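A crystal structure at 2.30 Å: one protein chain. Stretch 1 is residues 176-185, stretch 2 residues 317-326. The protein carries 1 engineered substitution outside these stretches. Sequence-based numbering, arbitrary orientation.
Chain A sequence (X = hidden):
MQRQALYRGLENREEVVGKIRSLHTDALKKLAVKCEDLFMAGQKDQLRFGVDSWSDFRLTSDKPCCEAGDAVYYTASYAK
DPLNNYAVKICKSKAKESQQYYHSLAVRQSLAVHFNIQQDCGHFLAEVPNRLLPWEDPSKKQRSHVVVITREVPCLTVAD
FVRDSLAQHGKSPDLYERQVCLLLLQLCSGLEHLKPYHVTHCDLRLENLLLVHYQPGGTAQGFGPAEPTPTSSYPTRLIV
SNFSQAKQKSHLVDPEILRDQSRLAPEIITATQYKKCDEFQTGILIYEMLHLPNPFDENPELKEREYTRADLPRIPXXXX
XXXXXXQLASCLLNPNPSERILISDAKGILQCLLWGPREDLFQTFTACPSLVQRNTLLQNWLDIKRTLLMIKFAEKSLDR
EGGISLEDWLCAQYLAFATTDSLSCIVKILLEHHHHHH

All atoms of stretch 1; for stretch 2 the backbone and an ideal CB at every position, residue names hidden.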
ATOM      1  N   TYR A 176      26.846   2.624 -10.643  1.00 25.01           N
ATOM      2  CA  TYR A 176      27.797   2.578  -9.537  1.00 20.68           C
ATOM      3  C   TYR A 176      27.767   3.868  -8.726  1.00 24.34           C
ATOM      4  O   TYR A 176      27.739   3.833  -7.490  1.00 29.22           O
ATOM      5  CB  TYR A 176      29.213   2.304 -10.049  1.00 19.06           C
ATOM      6  CG  TYR A 176      30.240   2.372  -8.939  1.00 22.63           C
ATOM      7  CD1 TYR A 176      30.398   1.316  -8.050  1.00 23.71           C
ATOM      8  CD2 TYR A 176      31.032   3.500  -8.763  1.00 21.16           C
ATOM      9  CE1 TYR A 176      31.321   1.379  -7.024  1.00 23.11           C
ATOM     10  CE2 TYR A 176      31.958   3.571  -7.741  1.00 25.65           C
ATOM     11  CZ  TYR A 176      32.100   2.507  -6.875  1.00 26.34           C
ATOM     12  OH  TYR A 176      33.020   2.569  -5.854  1.00 27.32           O
ATOM     13  N   GLU A 177      27.780   5.020  -9.402  1.00 24.35           N
ATOM     14  CA  GLU A 177      27.818   6.287  -8.681  1.00 27.56           C
ATOM     15  C   GLU A 177      26.501   6.594  -7.980  1.00 28.61           C
ATOM     16  O   GLU A 177      26.485   7.416  -7.058  1.00 27.50           O
ATOM     17  CB  GLU A 177      28.201   7.425  -9.630  1.00 21.83           C
ATOM     18  CG  GLU A 177      29.593   7.261 -10.236  1.00 25.56           C
ATOM     19  CD  GLU A 177      30.143   8.544 -10.836  1.00 32.85           C
ATOM     20  OE1 GLU A 177      29.454   9.585 -10.776  1.00 27.96           O
ATOM     21  OE2 GLU A 177      31.274   8.510 -11.364  1.00 33.32           O
ATOM     22  N   ARG A 178      25.402   5.955  -8.388  1.00 23.58           N
ATOM     23  CA  ARG A 178      24.170   6.069  -7.614  1.00 21.62           C
ATOM     24  C   ARG A 178      24.262   5.258  -6.326  1.00 24.47           C
ATOM     25  O   ARG A 178      23.807   5.712  -5.269  1.00 20.57           O
ATOM     26  CB  ARG A 178      22.966   5.627  -8.447  1.00 19.08           C
ATOM     27  CG  ARG A 178      21.639   5.778  -7.712  1.00 25.25           C
ATOM     28  CD  ARG A 178      20.435   5.501  -8.601  1.00 22.53           C
ATOM     29  NE  ARG A 178      19.187   5.700  -7.867  1.00 23.99           N
ATOM     30  CZ  ARG A 178      18.540   6.859  -7.790  1.00 27.38           C
ATOM     31  NH1 ARG A 178      19.014   7.931  -8.411  1.00 19.73           N
ATOM     32  NH2 ARG A 178      17.416   6.949  -7.095  1.00 21.11           N
ATOM     33  N   GLN A 179      24.848   4.058  -6.393  1.00 24.45           N
ATOM     34  CA  GLN A 179      25.086   3.285  -5.176  1.00 19.02           C
ATOM     35  C   GLN A 179      25.994   4.035  -4.212  1.00 20.22           C
ATOM     36  O   GLN A 179      25.831   3.923  -2.992  1.00 29.43           O
ATOM     37  CB  GLN A 179      25.702   1.925  -5.513  1.00 17.57           C
ATOM     38  CG  GLN A 179      24.852   1.034  -6.400  1.00 27.67           C
ATOM     39  CD  GLN A 179      25.509  -0.310  -6.658  1.00 52.03           C
ATOM     40  OE1 GLN A 179      25.617  -1.142  -5.758  1.00 67.47           O
ATOM     41  NE2 GLN A 179      25.960  -0.523  -7.888  1.00 50.02           N
ATOM     42  N   VAL A 180      26.957   4.796  -4.739  1.00 18.79           N
ATOM     43  CA  VAL A 180      27.821   5.599  -3.881  1.00 24.59           C
ATOM     44  C   VAL A 180      27.002   6.636  -3.122  1.00 25.08           C
ATOM     45  O   VAL A 180      27.180   6.824  -1.913  1.00 27.13           O
ATOM     46  CB  VAL A 180      28.943   6.249  -4.714  1.00 17.34           C
ATOM     47  CG1 VAL A 180      29.669   7.310  -3.903  1.00 16.35           C
ATOM     48  CG2 VAL A 180      29.920   5.189  -5.193  1.00 15.99           C
ATOM     49  N   CYS A 181      26.075   7.308  -3.813  1.00 16.19           N
ATOM     50  CA  CYS A 181      25.214   8.279  -3.142  1.00 22.74           C
ATOM     51  C   CYS A 181      24.357   7.615  -2.071  1.00 16.94           C
ATOM     52  O   CYS A 181      24.122   8.197  -1.006  1.00 23.74           O
ATOM     53  CB  CYS A 181      24.329   8.998  -4.162  1.00 17.55           C
ATOM     54  SG  CYS A 181      25.214  10.103  -5.290  1.00 22.31           S
ATOM     55  N   LEU A 182      23.879   6.396  -2.335  1.00 15.60           N
ATOM     56  CA  LEU A 182      23.040   5.706  -1.359  1.00 21.99           C
ATOM     57  C   LEU A 182      23.839   5.299  -0.128  1.00 23.29           C
ATOM     58  O   LEU A 182      23.332   5.375   0.998  1.00 25.11           O
ATOM     59  CB  LEU A 182      22.378   4.490  -2.003  1.00 21.37           C
ATOM     60  CG  LEU A 182      21.129   4.790  -2.832  1.00 36.88           C
ATOM     61  CD1 LEU A 182      20.695   3.565  -3.619  1.00 43.86           C
ATOM     62  CD2 LEU A 182      20.001   5.278  -1.930  1.00 24.39           C
ATOM     63  N   LEU A 183      25.085   4.859  -0.317  1.00 16.43           N
ATOM     64  CA  LEU A 183      25.928   4.540   0.831  1.00 24.11           C
ATOM     65  C   LEU A 183      26.305   5.800   1.601  1.00 23.60           C
ATOM     66  O   LEU A 183      26.296   5.803   2.838  1.00 29.50           O
ATOM     67  CB  LEU A 183      27.182   3.793   0.377  1.00 25.90           C
ATOM     68  CG  LEU A 183      26.951   2.421  -0.257  1.00 28.53           C
ATOM     69  CD1 LEU A 183      28.276   1.732  -0.550  1.00 33.42           C
ATOM     70  CD2 LEU A 183      26.074   1.555   0.636  1.00 19.57           C
ATOM     71  N   LEU A 184      26.634   6.879   0.888  1.00 22.06           N
ATOM     72  CA  LEU A 184      26.970   8.131   1.558  1.00 19.60           C
ATOM     73  C   LEU A 184      25.777   8.694   2.315  1.00 20.87           C
ATOM     74  O   LEU A 184      25.949   9.311   3.375  1.00 21.42           O
ATOM     75  CB  LEU A 184      27.486   9.149   0.540  1.00 19.59           C
ATOM     76  CG  LEU A 184      28.862   8.878  -0.077  1.00 29.74           C
ATOM     77  CD1 LEU A 184      29.164   9.880  -1.184  1.00 20.81           C
ATOM     78  CD2 LEU A 184      29.947   8.912   0.990  1.00 19.47           C
ATOM     79  N   LEU A 185      24.565   8.495   1.792  1.00 22.46           N
ATOM     80  CA  LEU A 185      23.368   8.957   2.487  1.00 22.45           C
ATOM     81  C   LEU A 185      23.187   8.233   3.815  1.00 20.64           C
ATOM     82  O   LEU A 185      22.821   8.849   4.822  1.00 25.92           O
ATOM     83  CB  LEU A 185      22.142   8.763   1.596  1.00 23.34           C
ATOM     84  CG  LEU A 185      20.815   9.277   2.153  1.00 23.09           C
ATOM     85  CD1 LEU A 185      20.912  10.763   2.426  1.00 26.81           C
ATOM     86  CD2 LEU A 185      19.675   8.981   1.192  1.00 23.78           C
ATOM     87  N   UNK A 317      33.971  13.582 -14.806  1.00 33.21           N
ATOM     88  CA  UNK A 317      32.561  13.828 -15.112  1.00 26.62           C
ATOM     89  C   UNK A 317      32.042  12.649 -15.929  1.00 27.57           C
ATOM     90  O   UNK A 317      32.142  12.620 -17.156  1.00 29.46           O
ATOM     91  CB  UNK A 317      32.373  15.146 -15.866  1.00 26.62           C
ATOM     92  N   UNK A 318      31.472  11.661 -15.236  1.00 33.37           N
ATOM     93  CA  UNK A 318      31.105  10.396 -15.861  1.00 38.52           C
ATOM     94  C   UNK A 318      29.644  10.003 -15.693  1.00 26.11           C
ATOM     95  O   UNK A 318      29.196   9.087 -16.389  1.00 31.34           O
ATOM     96  CB  UNK A 318      31.986   9.281 -15.293  1.00 38.52           C
ATOM     97  N   UNK A 319      28.892  10.653 -14.814  1.00 29.29           N
ATOM     98  CA  UNK A 319      27.511  10.271 -14.553  1.00 26.27           C
ATOM     99  C   UNK A 319      26.742  11.510 -14.140  1.00 28.24           C
ATOM    100  O   UNK A 319      27.343  12.541 -13.813  1.00 27.02           O
ATOM    101  CB  UNK A 319      27.424   9.186 -13.477  1.00 26.27           C
ATOM    102  N   UNK A 320      25.403  11.456 -14.144  1.00 25.33           N
ATOM    103  CA  UNK A 320      24.617  12.600 -13.653  1.00 27.33           C
ATOM    104  C   UNK A 320      24.865  12.946 -12.194  1.00 30.99           C
ATOM    105  O   UNK A 320      24.367  13.981 -11.732  1.00 25.69           O
ATOM    106  CB  UNK A 320      23.126  12.316 -13.844  1.00 27.33           C
ATOM    107  N   UNK A 321      25.604  12.123 -11.456  1.00 23.71           N
ATOM    108  CA  UNK A 321      25.884  12.372 -10.051  1.00 27.26           C
ATOM    109  C   UNK A 321      27.276  12.943  -9.818  1.00 29.52           C
ATOM    110  O   UNK A 321      27.594  13.319  -8.686  1.00 26.58           O
ATOM    111  CB  UNK A 321      25.721  11.076  -9.254  1.00 27.26           C
ATOM    112  N   UNK A 322      28.100  13.040 -10.864  1.00 24.75           N
ATOM    113  CA  UNK A 322      29.503  13.399 -10.678  1.00 23.36           C
ATOM    114  C   UNK A 322      29.664  14.857 -10.263  1.00 23.75           C
ATOM    115  O   UNK A 322      30.470  15.165  -9.378  1.00 25.67           O
ATOM    116  CB  UNK A 322      30.289  13.135 -11.964  1.00 23.36           C
ATOM    117  N   UNK A 323      28.911  15.769 -10.884  1.00 21.30           N
ATOM    118  CA  UNK A 323      29.050  17.184 -10.550  1.00 25.41           C
ATOM    119  C   UNK A 323      28.578  17.468  -9.130  1.00 26.19           C
ATOM    120  O   UNK A 323      29.207  18.249  -8.406  1.00 24.93           O
ATOM    121  CB  UNK A 323      28.266  18.044 -11.543  1.00 25.41           C
ATOM    122  N   UNK A 324      27.470  16.851  -8.717  1.00 19.99           N
ATOM    123  CA  UNK A 324      26.980  17.059  -7.365  1.00 20.62           C
ATOM    124  C   UNK A 324      27.913  16.492  -6.312  1.00 19.52           C
ATOM    125  O   UNK A 324      28.130  17.110  -5.267  1.00 19.89           O
ATOM    126  CB  UNK A 324      25.592  16.434  -7.212  1.00 20.62           C
ATOM    127  N   UNK A 325      28.479  15.311  -6.572  1.00 16.65           N
ATOM    128  CA  UNK A 325      29.445  14.738  -5.642  1.00 21.12           C
ATOM    129  C   UNK A 325      30.720  15.570  -5.579  1.00 22.86           C
ATOM    130  O   UNK A 325      31.343  15.670  -4.515  1.00 24.01           O
ATOM    131  CB  UNK A 325      29.778  13.300  -6.044  1.00 21.12           C
ATOM    132  N   UNK A 326      31.121  16.171  -6.701  1.00 19.48           N
ATOM    133  CA  UNK A 326      32.272  17.068  -6.688  1.00 27.20           C
ATOM    134  C   UNK A 326      31.994  18.298  -5.835  1.00 32.01           C
ATOM    135  O   UNK A 326      32.822  18.691  -5.004  1.00 29.08           O
ATOM    136  CB  UNK A 326      32.640  17.487  -8.113  1.00 27.20           C
TER

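Stretch 1 is a helix that offers, in order along the stretch, the carboxylate of Glu-177, the long arm of Arg-178, the side chain of Val-180, the sulfur of Cys-181 and the side chain of Leu-184. Stretch 2 starts as a loop and turns into a helix whose direction lies 35° from that of the first.

Position 317 points its CB away from stretch 1, with nothing of that helix within 5.5 Å, so the contact sets no preference. The residue is Phe-317, and its ring stays clear of the helix.

At position 318 the CB points toward stretch 1 and lies 4.1 Å from Glu-177 OE2. A basic or polar chain would suit the neighbouring charge, though a small residue would also fit. Arg-318 meets Glu-177 through its aliphatic base, while its guanidinium stays farther off, with Arg-318 NE 4.8 Å from Glu-177 OE2.

Position 319 is more tightly defined. Its ideal CB is 3.4 Å from Glu-177 OE1, leaving little room for bulk, and its extended phi/psi of -151/165 comes just before the turn into the helix. A small donor such as serine or threonine is the natural reading. Ser-319 takes both parts: its OG donates to Glu-177 OE1 at a very short 2.3 Å and accepts from the backbone N of position 321 at 3.2 Å, a capping bond.

Position 320 points sideways, with nothing of stretch 1 within 5.5 Å of its ideal CB, and its phi of -61 would admit proline among many others. Pro-320 makes no contact with stretch 1.

Position 321 faces the helix squarely: the CA of 321 is 6.5 Å from Glu-177 CA, and its ideal CB is 4.1 Å from Cys-181 SG. The path from there runs along the backbone at Arg-178 toward its guanidinium, so a long, flat or aliphatic chain would suit, best with an acceptor at its tip. Tyr-321, with chi1 in m, places one ring face against Arg-178 CA, and Arg-178 NH1 donates to Tyr-321 OH at 2.7 Å, with the hydroxyl near the guanidinium plane.

At position 322 the CB points sideways, yet it is 3.8 Å from Glu-177 OE1. Serine or threonine could reach the acid. Ser-322 OG donates to Glu-177 OE1 at 2.7 Å, so this one oxygen receives two hydroxyls. Ser-322 OG also accepts from Ser-319 N at 3.0 Å and from Arg-318 N at 3.2 Å, tying the loop to the helix start.

Positions 323 and 324 find nothing of stretch 1 within 5.5 Å of their ideal CBs, leaving the choice open, from glycine to a long polar chain. Arg-323 and Gly-324 make no contact with stretch 1.

Position 325, one helical turn beyond 321, points toward stretch 1 across a gap wider than 5.5 Å from its ideal CB. Leucine, isoleucine or methionine could bridge it. Leu-325 does so, with CD2 3.8 Å from Cys-181 SG and 4.0 Å from Leu-184 CD1.

Position 326 is out of reach, so stretch 1 sets no preference; Gln-326 bonds elsewhere.

Stretch 2, residues 317-326: FRSPYSRGLQ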
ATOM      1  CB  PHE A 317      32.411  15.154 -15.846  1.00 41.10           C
ATOM      2  CG  PHE A 317      31.011  15.460 -16.285  1.00 51.31           C
ATOM      3  CD1 PHE A 317      29.967  15.456 -15.375  1.00 48.62           C
ATOM      4  CD2 PHE A 317      30.742  15.784 -17.605  1.00 52.20           C
ATOM      5  CE1 PHE A 317      28.679  15.747 -15.779  1.00 47.80           C
ATOM      6  CE2 PHE A 317      29.456  16.079 -18.013  1.00 50.24           C
ATOM      7  CZ  PHE A 317      28.423  16.062 -17.097  1.00 50.26           C
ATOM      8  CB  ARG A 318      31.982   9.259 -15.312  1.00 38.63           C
ATOM      9  CG  ARG A 318      33.473   9.511 -15.457  1.00 44.87           C
ATOM     10  CD  ARG A 318      34.279   8.616 -14.535  1.00 48.41           C
ATOM     11  NE  ARG A 318      34.197   7.212 -14.917  1.00 53.42           N
ATOM     12  CZ  ARG A 318      34.844   6.235 -14.291  1.00 61.03           C
ATOM     13  NH1 ARG A 318      35.622   6.511 -13.253  1.00 52.63           N
ATOM     14  NH2 ARG A 318      34.715   4.983 -14.703  1.00 69.92           N
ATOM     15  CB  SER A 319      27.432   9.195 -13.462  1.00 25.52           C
ATOM     16  OG  SER A 319      27.599   9.760 -12.176  1.00 26.23           O
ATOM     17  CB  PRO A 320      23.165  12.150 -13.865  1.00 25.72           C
ATOM     18  CG  PRO A 320      23.241  11.142 -14.952  1.00 36.10           C
ATOM     19  CD  PRO A 320      24.545  10.427 -14.758  1.00 23.39           C
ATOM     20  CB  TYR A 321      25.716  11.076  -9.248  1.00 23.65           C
ATOM     21  CG  TYR A 321      24.425  10.342  -9.535  1.00 24.53           C
ATOM     22  CD1 TYR A 321      23.253  10.667  -8.862  1.00 19.54           C
ATOM     23  CD2 TYR A 321      24.379   9.320 -10.479  1.00 24.07           C
ATOM     24  CE1 TYR A 321      22.070   9.997  -9.123  1.00 20.56           C
ATOM     25  CE2 TYR A 321      23.201   8.646 -10.746  1.00 21.66           C
ATOM     26  CZ  TYR A 321      22.049   8.988 -10.065  1.00 30.51           C
ATOM     27  OH  TYR A 321      20.871   8.322 -10.324  1.00 26.46           O
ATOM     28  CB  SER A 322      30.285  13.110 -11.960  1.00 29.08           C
ATOM     29  OG  SER A 322      30.179  11.740 -12.315  1.00 27.02           O
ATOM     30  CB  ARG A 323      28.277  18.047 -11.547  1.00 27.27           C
ATOM     31  CG  ARG A 323      28.627  17.781 -12.996  1.00 38.91           C
ATOM     32  CD  ARG A 323      28.143  18.901 -13.901  1.00 41.68           C
ATOM     33  NE  ARG A 323      29.071  20.026 -13.905  1.00 51.71           N
ATOM     34  CZ  ARG A 323      30.121  20.119 -14.714  1.00 56.81           C
ATOM     35  NH1 ARG A 323      30.374  19.152 -15.588  1.00 47.28           N
ATOM     36  NH2 ARG A 323      30.917  21.176 -14.652  1.00 56.18           N
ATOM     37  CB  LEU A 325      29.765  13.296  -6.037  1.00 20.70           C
ATOM     38  CG  LEU A 325      28.636  12.277  -5.857  1.00 25.40           C
ATOM     39  CD1 LEU A 325      29.017  10.941  -6.478  1.00 27.87           C
ATOM     40  CD2 LEU A 325      28.292  12.109  -4.384  1.00 13.67           C
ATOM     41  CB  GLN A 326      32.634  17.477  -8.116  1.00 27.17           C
ATOM     42  CG  GLN A 326      33.713  18.545  -8.202  1.00 30.89           C
ATOM     43  CD  GLN A 326      35.105  17.995  -7.968  1.00 38.53           C
ATOM     44  OE1 GLN A 326      35.854  17.752  -8.916  1.00 44.01           O
ATOM     45  NE2 GLN A 326      35.466  17.804  -6.704  1.00 35.38           N
TER
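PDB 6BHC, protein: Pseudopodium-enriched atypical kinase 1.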